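Local structure of carboxylesterase (Uncultured bacterium, 5GMX) at residues Ser208-Val219 and Gly360-Gly372. The protein hydrolyses carboxylic esters and also oxyimino cephalosporins, probably through a beta-lactamase-like serine hydrolase fold. Sequence-based numbering, arbitrary orientation.
Sequences SEDHRVAEMLPV and GYAMNQMDTNIFG
A single parallel beta bridge pairs Leu217 with Gln365 where the chain leaves strand 357-363 of the beta-lactamase-like fold, an example of two loops joined by a minimum of backbone bonding. Leu217 makes both backbone bonds: its N donates to Asn364 O (2.7 Å), and its O accepts from Met366 N at 3.0 Å, nearly straight at 167°. Side chains extend the pairing at each end. The Gln365 chain, bent at chi2 (59°), curls its amide back so that NE2 reaches Pro218 O at 3.2 Å, from above that carbonyl's plane, and also Met366 O at 2.9 Å, meeting a lone pair in the plane of that carbonyl. One amide nitrogen thus ties both backbones. At the other end Asn364 lies alongside Leu217, its ND2 giving Glu215 O a weak bond while its OD1 accepts from Gly33 N. The selenomethionines Met216 and Met366 lie roughly perpendicular to each other, SE of Met216 lying 3.9 Å from CG of Met366. Beyond them, both methyls of Val219 meet Thr368 CG2. Around this junction, Met216 packs on strand 67-68 and, together with Met366, on helix 250-253; Met366 also touches Trp344 of the ligand pocket, while Arg375 of helix 374-385 binds Gln365 O.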
ATOM      1  N   SER A 208     -11.885 -18.664   3.997  1.00 19.71           N
ATOM      2  CA  SER A 208     -11.560 -19.680   2.990  1.00 24.28           C
ATOM      3  C   SER A 208     -10.161 -19.534   2.375  1.00 24.44           C
ATOM      4  O   SER A 208      -9.623 -20.493   1.815  1.00 24.90           O
ATOM      5  CB  SER A 208     -12.612 -19.666   1.876  1.00 21.52           C
ATOM      6  OG  SER A 208     -12.700 -18.399   1.245  1.00 25.40           O
ATOM      7  N   GLU A 209      -9.574 -18.344   2.481  1.00 20.55           N
ATOM      8  CA  GLU A 209      -8.259 -18.085   1.902  1.00 19.04           C
ATOM      9  C   GLU A 209      -7.149 -18.095   2.962  1.00 19.82           C
ATOM     10  O   GLU A 209      -5.963 -18.041   2.630  1.00 19.08           O
ATOM     11  CB  GLU A 209      -8.261 -16.743   1.158  1.00 22.66           C
ATOM     12  CG  GLU A 209      -9.339 -16.614   0.085  1.00 19.69           C
ATOM     13  CD  GLU A 209      -9.305 -17.763  -0.924  1.00 28.39           C
ATOM     14  OE1 GLU A 209      -8.194 -18.181  -1.317  1.00 24.65           O
ATOM     15  OE2 GLU A 209     -10.390 -18.254  -1.318  1.00 37.28           O
ATOM     16  N   ASP A 210      -7.530 -18.199   4.231  1.00 20.19           N
ATOM     17  CA  ASP A 210      -6.562 -17.988   5.304  1.00 20.26           C
ATOM     18  C   ASP A 210      -5.454 -19.035   5.342  1.00 20.54           C
ATOM     19  O   ASP A 210      -4.368 -18.762   5.839  1.00 20.04           O
ATOM     20  CB  ASP A 210      -7.255 -17.938   6.666  1.00 18.89           C
ATOM     21  CG  ASP A 210      -6.419 -17.204   7.703  1.00 25.64           C
ATOM     22  OD1 ASP A 210      -6.403 -15.954   7.676  1.00 23.50           O
ATOM     23  OD2 ASP A 210      -5.754 -17.870   8.526  1.00 21.78           O
ATOM     24  N   HIS A 211      -5.714 -20.221   4.801  1.00 15.31           N
ATOM     25  CA  HIS A 211      -4.710 -21.278   4.771  1.00 20.79           C
ATOM     26  C   HIS A 211      -3.511 -20.894   3.899  1.00 22.28           C
ATOM     27  O   HIS A 211      -2.461 -21.539   3.962  1.00 19.36           O
ATOM     28  CB  HIS A 211      -5.329 -22.592   4.267  1.00 19.95           C
ATOM     29  CG  HIS A 211      -5.684 -22.578   2.810  1.00 21.47           C
ATOM     30  ND1 HIS A 211      -6.881 -22.085   2.340  1.00 23.26           N
ATOM     31  CD2 HIS A 211      -5.003 -23.013   1.723  1.00 22.73           C
ATOM     32  CE1 HIS A 211      -6.916 -22.197   1.022  1.00 18.94           C
ATOM     33  NE2 HIS A 211      -5.790 -22.757   0.623  1.00 26.01           N
ATOM     34  N   ARG A 212      -3.671 -19.856   3.081  1.00 15.53           N
ATOM     35  CA  ARG A 212      -2.610 -19.461   2.156  1.00 15.85           C
ATOM     36  C   ARG A 212      -1.566 -18.547   2.794  1.00 16.69           C
ATOM     37  O   ARG A 212      -0.524 -18.284   2.197  1.00 15.77           O
ATOM     38  CB  ARG A 212      -3.208 -18.771   0.929  1.00 18.34           C
ATOM     39  CG  ARG A 212      -4.148 -19.653   0.122  1.00 19.63           C
ATOM     40  CD  ARG A 212      -5.010 -18.816  -0.812  1.00 17.76           C
ATOM     41  NE  ARG A 212      -4.178 -17.952  -1.645  1.00 16.89           N
ATOM     42  CZ  ARG A 212      -4.647 -16.981  -2.418  1.00 15.07           C
ATOM     43  NH1 ARG A 212      -5.949 -16.746  -2.476  1.00 13.95           N
ATOM     44  NH2 ARG A 212      -3.807 -16.253  -3.138  1.00 17.71           N
ATOM     45  N   VAL A 213      -1.845 -18.043   3.995  1.00 17.75           N
ATOM     46  CA  VAL A 213      -0.963 -17.046   4.599  1.00 16.20           C
ATOM     47  C   VAL A 213       0.345 -17.650   5.111  1.00 18.01           C
ATOM     48  O   VAL A 213       0.350 -18.636   5.847  1.00 20.73           O
ATOM     49  CB  VAL A 213      -1.662 -16.298   5.757  1.00 17.78           C
ATOM     50  CG1 VAL A 213      -0.737 -15.248   6.349  1.00 20.53           C
ATOM     51  CG2 VAL A 213      -2.922 -15.636   5.256  1.00 17.01           C
ATOM     52  N   ALA A 214       1.457 -17.047   4.705  1.00 14.84           N
ATOM     53  CA  ALA A 214       2.763 -17.430   5.212  1.00 16.17           C
ATOM     54  C   ALA A 214       2.963 -16.814   6.583  1.00 18.72           C
ATOM     55  O   ALA A 214       2.174 -15.979   7.007  1.00 17.55           O
ATOM     56  CB  ALA A 214       3.860 -16.979   4.267  1.00 15.36           C
ATOM     57  N   GLU A 215       4.033 -17.203   7.264  1.00 24.18           N
ATOM     58  CA  GLU A 215       4.308 -16.699   8.606  1.00 19.81           C
ATOM     59  C   GLU A 215       5.200 -15.473   8.548  1.00 22.60           C
ATOM     60  O   GLU A 215       6.270 -15.504   7.940  1.00 24.76           O
ATOM     61  CB  GLU A 215       4.958 -17.788   9.460  1.00 24.20           C
ATOM     62  CG  GLU A 215       5.352 -17.345  10.856  1.00 34.12           C
ATOM     63  CD  GLU A 215       6.220 -18.373  11.570  1.00 44.55           C
ATOM     64  OE1 GLU A 215       6.669 -19.347  10.918  1.00 43.26           O
ATOM     65  OE2 GLU A 215       6.438 -18.215  12.791  1.00 41.80           O
HETATM   66  N   MSE A 216       4.762 -14.387   9.176  1.00 22.18           N
HETATM   67  CA  MSE A 216       5.570 -13.178   9.203  1.00 23.68           C
HETATM   68  C   MSE A 216       6.728 -13.325  10.191  1.00 27.03           C
HETATM   69  O   MSE A 216       6.549 -13.835  11.291  1.00 27.80           O
HETATM   70  CB  MSE A 216       4.728 -11.969   9.574  1.00 24.02           C
HETATM   71  CG  MSE A 216       5.524 -10.673   9.513  1.00 35.97           C
HETATM   72 SE   MSE A 216       5.895 -10.205   7.649  1.00 56.38          SE
HETATM   73  CE  MSE A 216       4.081  -9.837   7.184  1.00 26.57           C
ATOM     74  N   LEU A 217       7.917 -12.879   9.800  1.00 29.90           N
ATOM     75  CA  LEU A 217       9.091 -13.050  10.653  1.00 32.23           C
ATOM     76  C   LEU A 217       9.761 -11.719  11.007  1.00 25.51           C
ATOM     77  O   LEU A 217      10.146 -10.949  10.126  1.00 27.92           O
ATOM     78  CB  LEU A 217      10.098 -13.983   9.978  1.00 22.58           C
ATOM     79  CG  LEU A 217       9.465 -15.259   9.420  1.00 29.71           C
ATOM     80  CD1 LEU A 217      10.448 -16.038   8.558  1.00 29.73           C
ATOM     81  CD2 LEU A 217       8.902 -16.128  10.532  1.00 32.14           C
ATOM     82  N   PRO A 218       9.898 -11.449  12.312  1.00 32.52           N
ATOM     83  CA  PRO A 218      10.558 -10.228  12.791  1.00 30.26           C
ATOM     84  C   PRO A 218      12.059 -10.249  12.498  1.00 30.83           C
ATOM     85  O   PRO A 218      12.621 -11.321  12.257  1.00 30.88           O
ATOM     86  CB  PRO A 218      10.287 -10.248  14.296  1.00 32.74           C
ATOM     87  CG  PRO A 218      10.072 -11.689  14.622  1.00 35.65           C
ATOM     88  CD  PRO A 218       9.435 -12.309  13.414  1.00 28.67           C
ATOM     89  N   VAL A 219      12.694  -9.081  12.515  1.00 30.23           N
ATOM     90  CA  VAL A 219      14.121  -8.979  12.206  1.00 42.05           C
ATOM     91  C   VAL A 219      14.992  -9.605  13.293  1.00 39.73           C
ATOM     92  O   VAL A 219      14.493 -10.013  14.339  1.00 39.15           O
ATOM     93  CB  VAL A 219      14.558  -7.508  12.024  1.00 45.17           C
ATOM     94  CG1 VAL A 219      14.204  -6.686  13.256  1.00 43.41           C
ATOM     95  CG2 VAL A 219      16.050  -7.430  11.745  1.00 52.19           C
ATOM     96  N   GLY A 360       6.017  -5.390  -8.182  1.00  9.79           N
ATOM     97  CA  GLY A 360       5.536  -5.770  -6.865  1.00  9.95           C
ATOM     98  C   GLY A 360       6.448  -6.748  -6.146  1.00 14.43           C
ATOM     99  O   GLY A 360       7.008  -7.652  -6.761  1.00 10.51           O
ATOM    100  N   TYR A 361       6.596  -6.578  -4.834  1.00 10.39           N
ATOM    101  CA  TYR A 361       7.475  -7.458  -4.073  1.00 12.94           C
ATOM    102  C   TYR A 361       6.977  -7.634  -2.638  1.00 15.04           C
ATOM    103  O   TYR A 361       6.690  -6.647  -1.932  1.00 14.23           O
ATOM    104  CB  TYR A 361       8.908  -6.917  -4.122  1.00 14.30           C
ATOM    105  CG  TYR A 361       9.899  -7.624  -3.226  1.00 21.24           C
ATOM    106  CD1 TYR A 361      10.130  -8.994  -3.338  1.00 19.48           C
ATOM    107  CD2 TYR A 361      10.648  -6.907  -2.307  1.00 26.53           C
ATOM    108  CE1 TYR A 361      11.046  -9.638  -2.508  1.00 21.02           C
ATOM    109  CE2 TYR A 361      11.580  -7.526  -1.499  1.00 29.27           C
ATOM    110  CZ  TYR A 361      11.759  -8.890  -1.586  1.00 30.95           C
ATOM    111  OH  TYR A 361      12.677  -9.473  -0.753  1.00 31.95           O
ATOM    112  N   ALA A 362       6.824  -8.894  -2.226  1.00 14.68           N
ATOM    113  CA  ALA A 362       6.303  -9.188  -0.885  1.00 16.34           C
ATOM    114  C   ALA A 362       6.992 -10.411  -0.290  1.00 18.09           C
ATOM    115  O   ALA A 362       7.134 -11.432  -0.959  1.00 15.80           O
ATOM    116  CB  ALA A 362       4.792  -9.396  -0.926  1.00 12.54           C
HETATM  117  N   MSE A 363       7.389 -10.320   0.975  1.00 14.33           N
HETATM  118  CA  MSE A 363       8.194 -11.363   1.598  1.00 17.91           C
HETATM  119  C   MSE A 363       7.882 -11.473   3.087  1.00 19.77           C
HETATM  120  O   MSE A 363       7.268 -10.577   3.656  1.00 18.69           O
HETATM  121  CB  MSE A 363       9.680 -11.076   1.381  1.00 14.41           C
HETATM  122  CG  MSE A 363      10.275 -10.065   2.353  1.00 26.44           C
HETATM  123 SE   MSE A 363       9.464  -8.261   2.390  1.00 36.38          SE
HETATM  124  CE  MSE A 363       9.318  -7.964   0.521  1.00 32.84           C
ATOM    125  N   ASN A 364       8.297 -12.570   3.720  1.00 18.03           N
ATOM    126  CA  ASN A 364       7.955 -12.771   5.122  1.00 21.74           C
ATOM    127  C   ASN A 364       9.097 -12.504   6.113  1.00 23.53           C
ATOM    128  O   ASN A 364       8.866 -12.479   7.323  1.00 26.33           O
ATOM    129  CB  ASN A 364       7.396 -14.186   5.327  1.00 22.62           C
ATOM    130  CG  ASN A 364       8.412 -15.281   5.040  1.00 20.67           C
ATOM    131  OD1 ASN A 364       9.448 -15.048   4.420  1.00 18.48           O
ATOM    132  ND2 ASN A 364       8.093 -16.495   5.468  1.00 17.76           N
ATOM    133  N   GLN A 365      10.317 -12.311   5.616  1.00 21.16           N
ATOM    134  CA  GLN A 365      11.430 -11.924   6.489  1.00 23.53           C
ATOM    135  C   GLN A 365      11.648 -10.414   6.483  1.00 21.91           C
ATOM    136  O   GLN A 365      12.128  -9.843   5.504  1.00 23.16           O
ATOM    137  CB  GLN A 365      12.728 -12.620   6.083  1.00 27.72           C
ATOM    138  CG  GLN A 365      13.933 -12.173   6.915  1.00 27.04           C
ATOM    139  CD  GLN A 365      13.748 -12.442   8.404  1.00 27.84           C
ATOM    140  OE1 GLN A 365      13.696 -13.593   8.829  1.00 27.25           O
ATOM    141  NE2 GLN A 365      13.633 -11.376   9.200  1.00 28.44           N
HETATM  142  N   MSE A 366      11.301  -9.769   7.585  1.00 22.38           N
HETATM  143  CA  MSE A 366      11.396  -8.323   7.675  1.00 25.54           C
HETATM  144  C   MSE A 366      12.826  -7.855   7.888  1.00 28.42           C
HETATM  145  O   MSE A 366      13.637  -8.559   8.480  1.00 26.13           O
HETATM  146  CB  MSE A 366      10.516  -7.809   8.810  1.00 25.33           C
HETATM  147  CG  MSE A 366       9.043  -8.110   8.638  1.00 22.09           C
HETATM  148 SE   MSE A 366       8.060  -7.443  10.180  1.00 62.62          SE
HETATM  149  CE  MSE A 366       8.276  -5.534   9.902  1.00 37.11           C
ATOM    150  N   ASP A 367      13.121  -6.661   7.390  1.00 29.32           N
ATOM    151  CA  ASP A 367      14.389  -5.992   7.645  1.00 32.72           C
ATOM    152  C   ASP A 367      14.071  -4.611   8.206  1.00 38.16           C
ATOM    153  O   ASP A 367      12.940  -4.147   8.090  1.00 35.99           O
ATOM    154  CB  ASP A 367      15.233  -5.894   6.369  1.00 38.75           C
ATOM    155  CG  ASP A 367      16.701  -5.609   6.658  1.00 52.29           C
ATOM    156  OD1 ASP A 367      17.004  -5.039   7.731  1.00 49.16           O
ATOM    157  OD2 ASP A 367      17.553  -5.968   5.816  1.00 60.69           O
ATOM    158  N   THR A 368      15.060  -3.952   8.806  1.00 48.09           N
ATOM    159  CA  THR A 368      14.823  -2.676   9.485  1.00 48.47           C
ATOM    160  C   THR A 368      14.751  -1.485   8.527  1.00 49.22           C
ATOM    161  O   THR A 368      15.756  -0.814   8.280  1.00 58.05           O
ATOM    162  CB  THR A 368      15.910  -2.397  10.531  1.00 44.09           C
ATOM    163  OG1 THR A 368      17.201  -2.501   9.915  1.00 56.13           O
ATOM    164  CG2 THR A 368      15.810  -3.396  11.668  1.00 36.25           C
ATOM    165  N   ASN A 369      13.548  -1.236   8.009  1.00 48.16           N
ATOM    166  CA  ASN A 369      13.272  -0.152   7.064  1.00 44.75           C
ATOM    167  C   ASN A 369      11.771  -0.091   6.749  1.00 41.76           C
ATOM    168  O   ASN A 369      11.058  -1.089   6.883  1.00 31.66           O
ATOM    169  CB  ASN A 369      14.079  -0.317   5.767  1.00 45.76           C
ATOM    170  CG  ASN A 369      13.737  -1.599   5.014  1.00 46.90           C
ATOM    171  OD1 ASN A 369      12.769  -1.644   4.251  1.00 44.98           O
ATOM    172  ND2 ASN A 369      14.536  -2.642   5.219  1.00 44.74           N
ATOM    173  N   ILE A 370      11.296   1.082   6.342  1.00 40.45           N
ATOM    174  CA  ILE A 370       9.909   1.224   5.903  1.00 43.03           C
ATOM    175  C   ILE A 370       9.845   1.596   4.418  1.00 44.60           C
ATOM    176  O   ILE A 370       8.758   1.677   3.831  1.00 36.48           O
ATOM    177  CB  ILE A 370       9.144   2.264   6.755  1.00 44.84           C
ATOM    178  CG1 ILE A 370       9.803   3.641   6.668  1.00 48.32           C
ATOM    179  CG2 ILE A 370       9.069   1.801   8.202  1.00 43.40           C
ATOM    180  CD1 ILE A 370       8.863   4.783   7.017  1.00 38.08           C
ATOM    181  N   PHE A 371      11.021   1.825   3.831  1.00 36.57           N
ATOM    182  CA  PHE A 371      11.191   1.899   2.380  1.00 39.26           C
ATOM    183  C   PHE A 371      12.678   1.784   2.008  1.00 41.76           C
ATOM    184  O   PHE A 371      13.555   2.106   2.816  1.00 40.89           O
ATOM    185  CB  PHE A 371      10.580   3.194   1.809  1.00 40.18           C
ATOM    186  CG  PHE A 371      11.056   4.457   2.485  1.00 45.48           C
ATOM    187  CD1 PHE A 371      12.283   5.019   2.163  1.00 43.07           C
ATOM    188  CD2 PHE A 371      10.253   5.102   3.417  1.00 46.93           C
ATOM    189  CE1 PHE A 371      12.716   6.185   2.779  1.00 49.34           C
ATOM    190  CE2 PHE A 371      10.680   6.267   4.036  1.00 43.88           C
ATOM    191  CZ  PHE A 371      11.912   6.810   3.717  1.00 41.55           C
ATOM    192  N   GLY A 372      12.953   1.307   0.795  1.00 44.21           N
ATOM    193  CA  GLY A 372      14.314   1.241   0.275  1.00 34.59           C
ATOM    194  C   GLY A 372      15.178   0.073   0.724  1.00 34.58           C
ATOM    195  O   GLY A 372      16.383   0.231   0.900  1.00 39.78           O
TER